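Local coordinates for ThiJ/PfpI domain protein (Brachyspira murdochii, PDB 4HCJ), which is of unspecified function but belongs to the DJ-1/PfpI family, binds magnesium and is probably a hydrolase or a related enzyme, at residues A[10-15]-A[74-79]; A[18-23]-A[157-162]; A[101-106]-A[150-155]; A[113-118]-A[133-138]; A[122-127]-A[139-144]. All coordinates share one frame; numbering follows the deposited sequence.

Interaction 1 (A[10-15]-A[74-79])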
# COMPACT_ATOMS: atom_id res chain seq x y z
N ILE A 10 -1.19 5.31 -9.85
CA ILE A 10 -0.93 4.68 -8.56
C ILE A 10 -0.63 3.20 -8.77
O ILE A 10 -1.33 2.52 -9.52
CB ILE A 10 -2.14 4.85 -7.61
CG1 ILE A 10 -2.33 6.33 -7.26
CG2 ILE A 10 -1.99 3.99 -6.34
CD1 ILE A 10 -3.60 6.60 -6.48
N LEU A 11 0.40 2.71 -8.09
CA LEU A 11 0.78 1.30 -8.11
C LEU A 11 0.31 0.58 -6.86
O LEU A 11 0.58 1.07 -5.75
CB LEU A 11 2.30 1.18 -8.16
CG LEU A 11 2.86 -0.24 -8.10
CD1 LEU A 11 2.49 -1.03 -9.37
CD2 LEU A 11 4.35 -0.22 -7.87
N TYR A 12 -0.35 -0.56 -7.01
CA TYR A 12 -0.57 -1.47 -5.90
C TYR A 12 0.53 -2.53 -5.84
O TYR A 12 1.01 -3.01 -6.87
CB TYR A 12 -1.90 -2.19 -6.06
CG TYR A 12 -3.14 -1.36 -5.88
CD1 TYR A 12 -3.60 -1.05 -4.61
CD2 TYR A 12 -3.86 -0.90 -6.98
CE1 TYR A 12 -4.76 -0.32 -4.42
CE2 TYR A 12 -5.04 -0.17 -6.80
CZ TYR A 12 -5.48 0.11 -5.52
OH TYR A 12 -6.66 0.80 -5.37
N VAL A 13 0.89 -2.91 -4.62
CA VAL A 13 1.70 -4.09 -4.34
C VAL A 13 0.84 -5.01 -3.48
O VAL A 13 0.38 -4.59 -2.41
CB VAL A 13 2.99 -3.71 -3.58
CG1 VAL A 13 3.68 -4.94 -3.00
CG2 VAL A 13 3.93 -2.92 -4.49
N MSE A 14 0.60 -6.24 -3.93
CA MSE A 14 -0.25 -7.14 -3.16
C MSE A 14 0.00 -8.57 -3.54
O MSE A 14 0.61 -8.87 -4.58
CB MSE A 14 -1.73 -6.76 -3.31
CG MSE A 14 -2.34 -7.07 -4.66
SE MSE A 14 -3.90 -5.90 -4.86
CE MSE A 14 -4.89 -6.91 -6.16
N SER A 15 -0.44 -9.48 -2.68
CA SER A 15 -0.33 -10.90 -2.93
C SER A 15 -1.33 -11.33 -4.02
O SER A 15 -2.48 -10.87 -4.04
CB SER A 15 -0.56 -11.69 -1.64
OG SER A 15 -1.84 -11.43 -1.08
N VAL A 74 0.85 1.67 -3.11
CA VAL A 74 -0.11 1.25 -2.07
C VAL A 74 0.09 -0.23 -1.79
O VAL A 74 -0.13 -1.09 -2.67
CB VAL A 74 -1.55 1.51 -2.53
CG1 VAL A 74 -2.55 0.92 -1.54
CG2 VAL A 74 -1.79 3.00 -2.76
N PHE A 75 0.48 -0.53 -0.55
CA PHE A 75 0.65 -1.91 -0.08
C PHE A 75 -0.66 -2.40 0.53
O PHE A 75 -1.08 -1.91 1.59
CB PHE A 75 1.80 -1.98 0.94
CG PHE A 75 3.14 -1.67 0.34
CD1 PHE A 75 3.91 -2.68 -0.24
CD2 PHE A 75 3.65 -0.37 0.35
CE1 PHE A 75 5.14 -2.40 -0.82
CE2 PHE A 75 4.88 -0.09 -0.24
CZ PHE A 75 5.62 -1.11 -0.82
N VAL A 76 -1.30 -3.35 -0.14
CA VAL A 76 -2.55 -3.93 0.31
C VAL A 76 -2.28 -5.13 1.20
O VAL A 76 -1.31 -5.87 0.97
CB VAL A 76 -3.42 -4.32 -0.93
CG1 VAL A 76 -4.59 -5.23 -0.56
CG2 VAL A 76 -3.91 -3.06 -1.64
N GLY A 77 -3.11 -5.31 2.22
CA GLY A 77 -2.98 -6.40 3.15
C GLY A 77 -3.78 -7.65 2.77
O GLY A 77 -3.83 -8.07 1.60
N GLY A 78 -4.39 -8.23 3.80
CA GLY A 78 -5.03 -9.53 3.70
C GLY A 78 -4.08 -10.61 4.17
O GLY A 78 -2.86 -10.43 4.21
N ILE A 79 -4.65 -11.77 4.48
CA ILE A 79 -3.84 -12.88 4.97
C ILE A 79 -2.75 -13.27 3.97
O ILE A 79 -1.65 -13.67 4.37
CB ILE A 79 -4.74 -14.08 5.37
CG1 ILE A 79 -3.94 -15.18 6.07
CG2 ILE A 79 -5.53 -14.61 4.18
CD1 ILE A 79 -4.80 -16.26 6.72
O HOH W 1 -1.54 -8.41 -0.21
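Y12 and V13 run parallel to V74 and F75, tied by backbone hydrogen bonds in which V74 N gives to L11 O (2.7 Å) and V13 N to V74 O (2.9 Å). A third, from V76 N to V13 O at 3.1 Å, carries the pairing one residue beyond the strand at 74-75.

Successive pairs put their side chains on opposite faces. Y12 and V74 lie side by side, pointing the same way; CG of Y12 is anti to its carbonyl carbon (chi1 -70°), and its ring atom CD1 lies 3.6 Å from V76 CG2 and 3.8 Å from V74 CG1. I10 extends this apolar row, its CG2 3.7 Å from V74 CG2. The hydroxyl of Y12 is hydrogen-bonded to S27 OG on helix 21-33, which covers this face. On the opposite face, V13 leans its CB and CG1 on CD1 and CE1 of F75, with CG1 to CD1 at 3.6 Å, packed against helix 88-99. Where direct bonding ends, a water accepts from S15 N and donates to V76 O. The pair exemplifies the buried central parallel strands of the alpha-beta-alpha sandwich of the DJ-1/PfpI family.

Interaction 2 (A[18-23]-A[157-162])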
# COMPACT_ATOMS: atom_id res chain seq x y z
N ASN A 18 -5.36 -14.21 -1.98
CA ASN A 18 -5.75 -13.85 -0.63
C ASN A 18 -5.34 -12.45 -0.21
O ASN A 18 -5.16 -12.18 0.99
CB ASN A 18 -5.31 -14.90 0.38
CG ASN A 18 -6.00 -16.20 0.15
OD1 ASN A 18 -7.16 -16.23 -0.26
ND2 ASN A 18 -5.30 -17.30 0.35
N PHE A 19 -5.27 -11.52 -1.17
CA PHE A 19 -5.24 -10.11 -0.81
C PHE A 19 -6.60 -9.70 -0.22
O PHE A 19 -7.63 -10.35 -0.44
CB PHE A 19 -4.86 -9.24 -2.01
CG PHE A 19 -5.90 -9.20 -3.12
CD1 PHE A 19 -6.94 -8.27 -3.09
CD2 PHE A 19 -5.83 -10.08 -4.19
CE1 PHE A 19 -7.89 -8.22 -4.10
CE2 PHE A 19 -6.78 -10.04 -5.21
CZ PHE A 19 -7.81 -9.12 -5.16
N GLN A 20 -6.60 -8.61 0.52
CA GLN A 20 -7.82 -8.16 1.18
C GLN A 20 -8.71 -7.42 0.19
O GLN A 20 -8.41 -6.29 -0.21
CB GLN A 20 -7.48 -7.26 2.38
CG GLN A 20 -8.66 -6.99 3.28
CD GLN A 20 -9.06 -8.22 4.07
OE1 GLN A 20 -8.22 -8.83 4.74
NE2 GLN A 20 -10.33 -8.60 3.96
N ASP A 21 -9.82 -8.05 -0.21
CA ASP A 21 -10.64 -7.50 -1.28
C ASP A 21 -11.02 -6.05 -1.07
O ASP A 21 -10.89 -5.23 -1.98
CB ASP A 21 -11.94 -8.32 -1.47
CG ASP A 21 -11.69 -9.77 -1.81
OD1 ASP A 21 -12.29 -10.25 -2.80
OD2 ASP A 21 -10.93 -10.43 -1.08
N GLU A 22 -11.53 -5.71 0.11
CA GLU A 22 -12.09 -4.37 0.29
C GLU A 22 -11.01 -3.31 0.14
O GLU A 22 -11.24 -2.23 -0.41
CB GLU A 22 -12.69 -4.22 1.69
CG GLU A 22 -13.77 -5.23 2.03
CD GLU A 22 -13.24 -6.44 2.81
OE1 GLU A 22 -12.12 -6.92 2.52
OE2 GLU A 22 -13.96 -6.90 3.72
N GLU A 23 -9.83 -3.62 0.65
CA GLU A 23 -8.73 -2.66 0.62
C GLU A 23 -8.37 -2.30 -0.81
O GLU A 23 -8.12 -1.13 -1.12
CB GLU A 23 -7.50 -3.21 1.35
CG GLU A 23 -7.71 -3.40 2.85
CD GLU A 23 -6.55 -4.08 3.55
OE1 GLU A 23 -5.55 -4.38 2.88
OE2 GLU A 23 -6.65 -4.32 4.78
N ASN A 157 -5.70 1.20 9.09
CA ASN A 157 -5.74 0.07 10.01
C ASN A 157 -6.47 -1.18 9.53
O ASN A 157 -6.71 -2.07 10.32
CB ASN A 157 -6.26 0.49 11.38
CG ASN A 157 -7.73 0.81 11.37
OD1 ASN A 157 -8.36 0.87 10.32
ND2 ASN A 157 -8.28 1.08 12.55
N GLY A 158 -6.82 -1.27 8.24
CA GLY A 158 -7.43 -2.47 7.71
C GLY A 158 -8.67 -2.19 6.90
O GLY A 158 -8.97 -1.04 6.56
N PRO A 159 -9.42 -3.25 6.57
CA PRO A 159 -10.46 -3.13 5.55
C PRO A 159 -11.60 -2.20 5.93
O PRO A 159 -12.19 -1.62 5.03
CB PRO A 159 -10.94 -4.57 5.34
CG PRO A 159 -10.45 -5.33 6.55
CD PRO A 159 -9.19 -4.65 6.98
N THR A 160 -11.86 -2.01 7.24
CA THR A 160 -12.92 -1.10 7.69
C THR A 160 -12.59 0.36 7.39
O THR A 160 -13.46 1.22 7.45
CB THR A 160 -13.25 -1.25 9.21
OG1 THR A 160 -12.16 -0.76 10.02
CG2 THR A 160 -13.56 -2.71 9.58
N SER A 161 -11.34 0.63 7.06
CA SER A 161 -10.90 1.99 6.78
C SER A 161 -10.51 2.22 5.32
O SER A 161 -9.85 3.20 5.01
CB SER A 161 -9.75 2.37 7.71
OG SER A 161 -10.20 2.33 9.05
N SER A 162 -10.91 1.32 4.43
CA SER A 162 -10.48 1.39 3.03
C SER A 162 -10.82 2.72 2.35
O SER A 162 -9.98 3.30 1.63
CB SER A 162 -11.06 0.23 2.22
OG SER A 162 -10.65 -1.01 2.75
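P159 meets three side chains from the start of helix 21-33, those of Q20, E22 and E23, while S162 fits beside the E22-E23 backbone; no hydrogen bond crosses between the segments. The tight part is the buried one. S162 OG lies 3.3 Å from E23 CA, but its proton goes to its own segment, to P159 O at 2.8 Å. That carbonyl also takes the backbone N-H of S162 from the same face of its plane, so two donors grip it. The side chain of E23 runs extended past the proline, its OE2 3.4 Å from P159 CD, while OE1 accepts the N-H of G77.

Two helices thus begin next to each other, 21-33 with Q20 at its N-cap position and 162-174 with S162 in its first turn. E23 also touches I107 at the end of strand 103-107, much as a glutamate sits beside the elbow cysteine of DJ-1 relatives, although this chain lacks that cysteine.

Toward solvent the packing is looser. The bend of E22 at chi2 (96°) sets CD 3.9 Å from P159 CB, and Q20 CG is equally near. Here the firm link lies between neighbours: Q20 NE2 donates to the syn lone pair of E22 OE1 at 2.8 Å, nearly straight at 173° and in the plane of the Q20 amide, fixing both polar ends.

Interaction 3 (A[101-106]-A[150-155])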
# COMPACT_ATOMS: atom_id res chain seq x y z
N GLN A 101 10.84 10.33 -3.46
CA GLN A 101 9.92 11.39 -3.04
C GLN A 101 8.49 11.15 -3.50
O GLN A 101 7.75 12.09 -3.77
CB GLN A 101 10.41 12.78 -3.49
CG GLN A 101 11.58 13.32 -2.68
CD GLN A 101 12.84 12.51 -2.84
OE1 GLN A 101 13.29 12.25 -3.96
NE2 GLN A 101 13.43 12.09 -1.72
N LYS A 102 8.11 9.87 -3.59
CA LYS A 102 6.74 9.51 -3.91
C LYS A 102 5.95 9.23 -2.63
O LYS A 102 6.50 9.16 -1.53
CB LYS A 102 6.69 8.23 -4.75
CG LYS A 102 7.58 8.22 -5.97
CD LYS A 102 7.14 9.18 -7.02
CE LYS A 102 8.12 9.11 -8.18
NZ LYS A 102 7.50 9.36 -9.48
N ILE A 103 4.65 9.09 -2.79
CA ILE A 103 3.80 8.70 -1.66
C ILE A 103 3.93 7.19 -1.44
O ILE A 103 3.90 6.40 -2.40
CB ILE A 103 2.34 9.12 -1.91
CG1 ILE A 103 2.20 10.66 -2.04
CG2 ILE A 103 1.38 8.51 -0.87
CD1 ILE A 103 3.15 11.54 -1.25
N VAL A 104 4.09 6.81 -0.18
CA VAL A 104 4.20 5.41 0.19
C VAL A 104 3.06 5.14 1.17
O VAL A 104 3.05 5.70 2.29
CB VAL A 104 5.57 5.08 0.81
CG1 VAL A 104 5.69 3.58 1.01
CG2 VAL A 104 6.70 5.60 -0.08
N ALA A 105 2.13 4.29 0.75
CA ALA A 105 0.91 4.10 1.52
C ALA A 105 0.70 2.62 1.78
O ALA A 105 0.99 1.79 0.91
CB ALA A 105 -0.28 4.70 0.78
N GLY A 106 0.17 2.27 2.95
CA GLY A 106 -0.16 0.90 3.25
C GLY A 106 -1.41 0.82 4.08
O GLY A 106 -1.69 1.71 4.90
N SER A 150 1.54 11.02 7.51
CA SER A 150 2.80 11.51 8.06
C SER A 150 3.70 11.90 6.90
O SER A 150 4.50 11.10 6.40
CB SER A 150 3.45 10.43 8.93
OG SER A 150 2.62 10.18 10.05
N GLY A 151 3.54 13.13 6.42
CA GLY A 151 4.26 13.57 5.24
C GLY A 151 3.83 12.77 4.02
O GLY A 151 2.65 12.74 3.68
N ASN A 152 4.79 12.10 3.38
CA ASN A 152 4.51 11.28 2.21
C ASN A 152 4.11 9.85 2.55
O ASN A 152 3.86 9.07 1.65
CB ASN A 152 5.73 11.23 1.29
CG ASN A 152 6.00 12.54 0.59
OD1 ASN A 152 5.22 13.47 0.68
ND2 ASN A 152 7.11 12.60 -0.11
N ILE A 153 4.07 9.51 3.84
CA ILE A 153 3.68 8.18 4.29
C ILE A 153 2.23 8.22 4.76
O ILE A 153 1.86 9.07 5.56
CB ILE A 153 4.64 7.70 5.41
CG1 ILE A 153 6.05 7.51 4.85
CG2 ILE A 153 4.11 6.43 6.08
CD1 ILE A 153 7.11 7.26 5.89
N VAL A 154 1.42 7.28 4.27
CA VAL A 154 0.03 7.20 4.68
C VAL A 154 -0.27 5.76 5.08
O VAL A 154 0.06 4.83 4.33
CB VAL A 154 -0.95 7.61 3.54
CG1 VAL A 154 -2.39 7.58 4.04
CG2 VAL A 154 -0.60 9.01 3.01
N THR A 155 -0.85 5.56 6.26
CA THR A 155 -1.18 4.22 6.71
C THR A 155 -2.63 4.17 7.18
O THR A 155 -3.23 5.19 7.56
CB THR A 155 -0.23 3.72 7.81
OG1 THR A 155 -0.26 4.63 8.92
CG2 THR A 155 1.21 3.56 7.31
O HOH W 2 8.76 10.03 -0.23
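V104, A105 and G106 of strand 103-107 pair in parallel with I153, V154 and T155 of strand 153-156, two neighbours in the main sheet of the alpha-beta-alpha sandwich. The short strand axes approach to 4.7 Å and are inclined at 13° to each other. Backbone hydrogen bonds run from V104 N to N152 O, from V154 N to V104 O and from G106 N to V154 O. Just before the pairing begins, residues S150 to I153 form a type II' turn that joins strand 147-150 to 153-156 as a hairpin.

N152, in that turn, carries the side-chain part of the contact. It crosses I103 at about a right angle, and I103 CD1 comes within 3.4 Å of N152 OD1 and 3.5 Å of N152 CG. The chi2 of I103 (-32°) puts CD1 in an unstaggered position close to the amide. On the amide's other branch, N152 ND2 donates to a water at 3.1 Å, and this water donates a hydrogen bond to K102 O at 2.7 Å. An alanine in place of N152 would probably leave the water without its amide donor and open a gap beside I103 CD1.

The two faces have different covers. V104 and I153 pack against M114 of helix 110-116 and L98 of helix 88-99, whereas A105 packs against F165 and V169 of helix 162-174. On that second face A105 CB is 4.1 Å from V154 CB, and A105 CA makes a C-H...O contact of 3.0 Å with V154 O.

Interaction 4 (A[113-118]-A[133-138])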
# COMPACT_ATOMS: atom_id res chain seq x y z
N ILE A 113 4.97 -4.59 5.58
CA ILE A 113 6.04 -4.53 4.59
C ILE A 113 6.86 -3.26 4.79
O ILE A 113 8.10 -3.27 4.76
CB ILE A 113 5.49 -4.60 3.16
CG1 ILE A 113 4.84 -5.97 2.91
CG2 ILE A 113 6.59 -4.32 2.13
CD1 ILE A 113 4.02 -6.04 1.62
N MSE A 114 6.16 -2.14 4.95
CA MSE A 114 6.81 -0.86 5.17
C MSE A 114 7.63 -0.84 6.48
O MSE A 114 8.77 -0.35 6.51
CB MSE A 114 5.76 0.25 5.15
CG MSE A 114 5.11 0.40 3.76
SE MSE A 114 3.39 1.30 3.77
CE MSE A 114 3.89 3.04 4.48
N ALA A 115 7.06 -1.41 7.54
CA ALA A 115 7.77 -1.49 8.80
C ALA A 115 9.05 -2.30 8.65
O ALA A 115 10.12 -1.90 9.11
CB ALA A 115 6.87 -2.11 9.86
N ASN A 116 8.93 -3.46 8.00
CA ASN A 116 10.07 -4.34 7.81
C ASN A 116 11.14 -3.76 6.88
O ASN A 116 12.31 -4.11 6.99
CB ASN A 116 9.62 -5.70 7.31
CG ASN A 116 8.90 -6.52 8.37
OD1 ASN A 116 8.86 -6.15 9.54
ND2 ASN A 116 8.36 -7.66 7.97
N ALA A 117 10.74 -2.86 5.99
CA ALA A 117 11.67 -2.14 5.12
C ALA A 117 12.42 -1.03 5.85
O ALA A 117 13.29 -0.37 5.26
CB ALA A 117 10.91 -1.53 3.94
N LYS A 118 12.08 -0.81 7.13
CA LYS A 118 12.72 0.21 7.97
C LYS A 118 12.44 1.63 7.50
O LYS A 118 13.25 2.53 7.70
CB LYS A 118 14.23 -0.02 8.09
CG LYS A 118 14.56 -1.35 8.65
CD LYS A 118 13.96 -1.44 10.02
CE LYS A 118 13.18 -2.69 10.17
NZ LYS A 118 13.97 -3.65 11.01
N SER A 133 2.75 -5.96 16.91
CA SER A 133 4.08 -6.44 17.25
C SER A 133 5.10 -6.09 16.17
O SER A 133 6.17 -5.53 16.45
CB SER A 133 4.04 -7.95 17.46
OG SER A 133 3.63 -8.61 16.29
N HIS A 134 4.77 -6.41 14.92
CA HIS A 134 5.71 -6.20 13.82
C HIS A 134 5.97 -4.73 13.58
O HIS A 134 7.09 -4.31 13.27
CB HIS A 134 5.17 -6.81 12.54
CG HIS A 134 4.73 -8.22 12.69
ND1 HIS A 134 5.62 -9.27 12.70
CD2 HIS A 134 3.50 -8.76 12.82
CE1 HIS A 134 4.95 -10.40 12.86
NE2 HIS A 134 3.66 -10.11 12.95
N VAL A 135 4.91 -3.94 13.70
CA VAL A 135 5.01 -2.52 13.42
C VAL A 135 5.82 -1.81 14.51
O VAL A 135 6.69 -0.98 14.21
CB VAL A 135 3.61 -1.94 13.16
CG1 VAL A 135 3.66 -0.43 12.97
CG2 VAL A 135 3.02 -2.61 11.90
N ARG A 136 5.58 -2.16 15.78
CA ARG A 136 6.38 -1.60 16.85
C ARG A 136 7.83 -2.06 16.74
O ARG A 136 8.75 -1.29 17.08
CB ARG A 136 5.84 -1.98 18.22
CG ARG A 136 4.53 -1.30 18.56
CD ARG A 136 4.22 -1.40 20.07
NE ARG A 136 2.86 -0.94 20.39
CZ ARG A 136 2.50 0.32 20.55
NH1 ARG A 136 3.39 1.30 20.42
NH2 ARG A 136 1.24 0.61 20.85
N HIS A 137 8.06 -3.29 16.28
CA HIS A 137 9.42 -3.78 16.12
C HIS A 137 10.21 -2.92 15.13
O HIS A 137 11.43 -2.75 15.29
CB HIS A 137 9.40 -5.24 15.67
CG HIS A 137 10.76 -5.83 15.47
ND1 HIS A 137 11.58 -6.22 16.51
CD2 HIS A 137 11.46 -6.06 14.33
CE1 HIS A 137 12.71 -6.69 16.01
NE2 HIS A 137 12.66 -6.60 14.69
N GLY A 138 9.52 -2.37 14.14
CA GLY A 138 10.10 -1.44 13.20
C GLY A 138 10.21 0.00 13.68
O GLY A 138 10.44 0.90 12.87
O HOH W 3 10.26 0.73 10.04
O HOH W 4 9.16 -4.12 11.41
O HOH W 5 14.09 -3.18 14.44
O HOH W 6 13.41 -1.22 13.07
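H134, whose backbone oxygen borders A115, has S133 OG over one face of its imidazole, 3.5 Å above the plane and displaced toward the rim; the ring also meets that of W85, their planes at about 55°. The imidazole of H137 has a water above one face, likewise near the rim. In one of its two conformers, K118 NZ donates a weak bond to this water, which donates to H137 O. The third flat group, the amide of N116, is held at both branches: ND2 donates to W85 O, and OD1 takes a water that donates also to H134 O.

Direct contact is small. A115 CB points into the other helix, 4.0 Å from V135 CA, 4.1 Å from H134 O and 4.4 Å from V135 CG2. G138, without a side chain, brings its CA to 4.1 Å from A115 O, and a CB on this residue would run into that oxygen; a third water donates to both A115 O and G138 O. A115 O also takes K118 N, part of the Schellman motif that ends helix 110-116.

H137 is a magnesium ligand in a structure of this protein, though no ion binds it in this chain; a magnesium ion lies about 4 Å from the K118 side chain. Inward, I113 and M114 pack on F75 of strand 72-75, N116 and A117 on helix 88-99, and V135 on C127 and A140.

Interaction 5 (A[122-127]-A[139-144])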
# COMPACT_ATOMS: atom_id res chain seq x y z
N GLU A 122 10.47 5.77 13.84
CA GLU A 122 10.15 7.08 14.41
C GLU A 122 9.03 7.80 13.65
O GLU A 122 8.89 9.00 13.79
CB GLU A 122 11.39 7.96 14.56
CG GLU A 122 12.62 7.21 15.03
CD GLU A 122 12.42 6.50 16.35
OE1 GLU A 122 11.77 7.08 17.24
OE2 GLU A 122 12.92 5.35 16.50
N ILE A 123 8.23 7.05 12.88
CA ILE A 123 7.13 7.61 12.11
C ILE A 123 5.80 7.24 12.76
O ILE A 123 5.61 6.10 13.21
CB ILE A 123 7.15 7.10 10.64
CG1 ILE A 123 8.49 7.36 9.96
CG2 ILE A 123 5.98 7.67 9.83
CD1 ILE A 123 8.87 8.84 9.87
N ASN A 124 4.87 8.19 12.80
CA ASN A 124 3.52 7.94 13.28
C ASN A 124 2.71 7.20 12.23
O ASN A 124 2.62 7.64 11.07
CB ASN A 124 2.80 9.24 13.61
CG ASN A 124 3.44 10.00 14.75
OD1 ASN A 124 4.25 9.48 15.51
ND2 ASN A 124 3.06 11.25 14.88
N VAL A 125 2.10 6.09 12.64
CA VAL A 125 1.36 5.22 11.74
C VAL A 125 0.17 4.61 12.45
O VAL A 125 0.03 4.73 13.68
CB VAL A 125 2.25 4.05 11.20
CG1 VAL A 125 3.51 4.57 10.54
CG2 VAL A 125 2.56 3.05 12.30
N THR A 126 -0.67 3.94 11.68
CA THR A 126 -1.58 2.98 12.25
C THR A 126 -1.44 1.67 11.47
O THR A 126 -0.69 1.60 10.50
CB THR A 126 -3.02 3.53 12.30
OG1 THR A 126 -3.82 2.60 13.03
CG2 THR A 126 -3.58 3.76 10.89
N CYS A 127 -2.13 0.63 11.92
CA CYS A 127 -1.94 -0.70 11.35
C CYS A 127 -3.03 -1.60 11.86
O CYS A 127 -3.83 -1.22 12.70
CB CYS A 127 -0.56 -1.28 11.73
SG CYS A 127 -0.33 -1.55 13.50
N ASN A 139 10.04 0.21 14.99
CA ASN A 139 10.25 1.51 15.64
C ASN A 139 9.21 2.57 15.28
O ASN A 139 9.43 3.76 15.54
CB ASN A 139 11.69 2.03 15.47
CG ASN A 139 12.66 1.27 16.34
OD1 ASN A 139 12.35 0.96 17.49
ND2 ASN A 139 13.82 0.93 15.81
N ALA A 140 8.08 2.14 14.74
CA ALA A 140 7.00 3.07 14.45
C ALA A 140 6.22 3.42 15.71
O ALA A 140 6.23 2.66 16.68
CB ALA A 140 6.09 2.49 13.39
N ASN A 141 5.50 4.54 15.67
CA ASN A 141 4.59 4.92 16.74
C ASN A 141 3.17 4.63 16.30
O ASN A 141 2.72 5.18 15.29
CB ASN A 141 4.71 6.40 17.08
CG ASN A 141 6.14 6.85 17.23
OD1 ASN A 141 6.90 6.27 18.01
ND2 ASN A 141 6.53 7.87 16.47
N ILE A 142 2.46 3.80 17.04
CA ILE A 142 1.10 3.43 16.66
C ILE A 142 0.10 4.42 17.24
O ILE A 142 -0.05 4.56 18.46
CB ILE A 142 0.76 1.99 17.09
CG1 ILE A 142 1.72 1.00 16.40
CG2 ILE A 142 -0.68 1.67 16.70
CD1 ILE A 142 1.49 -0.42 16.77
N MSE A 143 -0.62 5.11 16.36
CA MSE A 143 -1.60 6.09 16.78
C MSE A 143 -3.00 5.49 16.85
O MSE A 143 -3.33 4.60 16.06
CB MSE A 143 -1.60 7.28 15.82
CG MSE A 143 -0.21 7.72 15.37
SE MSE A 143 1.00 8.22 16.80
CE MSE A 143 0.12 9.90 17.30
N SER A 144 -3.82 5.98 17.77
CA SER A 144 -5.20 5.53 17.93
C SER A 144 -6.08 6.16 16.86
O SER A 144 -6.98 6.94 17.17
CB SER A 144 -5.74 5.93 19.31
OG SER A 144 -5.01 5.32 20.35
O HOH W 7 11.94 3.80 18.48
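CG of N124 and CG of N141 are both anti to their carbonyl carbons (chi1 -64° and -47°), and from these positions the two amides meet obliquely, their planes 63° apart. N141 ND2 donates to N124 OD1 at 3.0 Å, nearly along the C=O axis. In one of its two conformers the selenomethionine M143 bends at chi2, which sets SE 3.7 Å from N124 CG. An alanine in place of N124 would probably leave the N141 amide without this acceptor and free to turn.

The backbones form a small two-stranded parallel sheet, 124-125 with 141-142, closing a beta-alpha-beta unit whose crossover contains helix 132-137. N141 is tied twice to the neighbouring strand, its N giving to I123 O at 2.9 Å and its O taking V125 N; M143 N then gives to V125 O at 2.8 Å. Ahead of the strands E122 N donates to N139 O from above the carbonyl plane, and a water donates to both E122 OE2 and N139 OD1. A magnesium ion lies about 4 Å from the E122 side chain. On the face under the helix the packing is apolar: V125 CG2 touches A140 CB at 3.7 Å, and C127 SG meets I142 CD1 at 3.9 Å.

How the interactions relate
Interactions 1 and 3 are rungs of the same sheet, their centres 14 Å apart, joined through F75 N and A105 O. Interaction 2, its centre 9 Å from that of interaction 1, sits beyond the strand ends where helices 21-33 and 162-174 begin; E23 OE1 and G77 N link the two. Interactions 4 and 5, centres 10 Å apart, lie toward one flank: interaction 4 uses helix 132-137, the crossover between the two strands of interaction 5, and M114 connects that flank to the sheet. Along the chain, interactions 1 and 2 alternate, as do 4 and 5, and 3, 4 and 5 fall between the segments of interaction 2. A compact core thus carries a peripheral beta-alpha-beta unit bearing the magnesium-binding histidine.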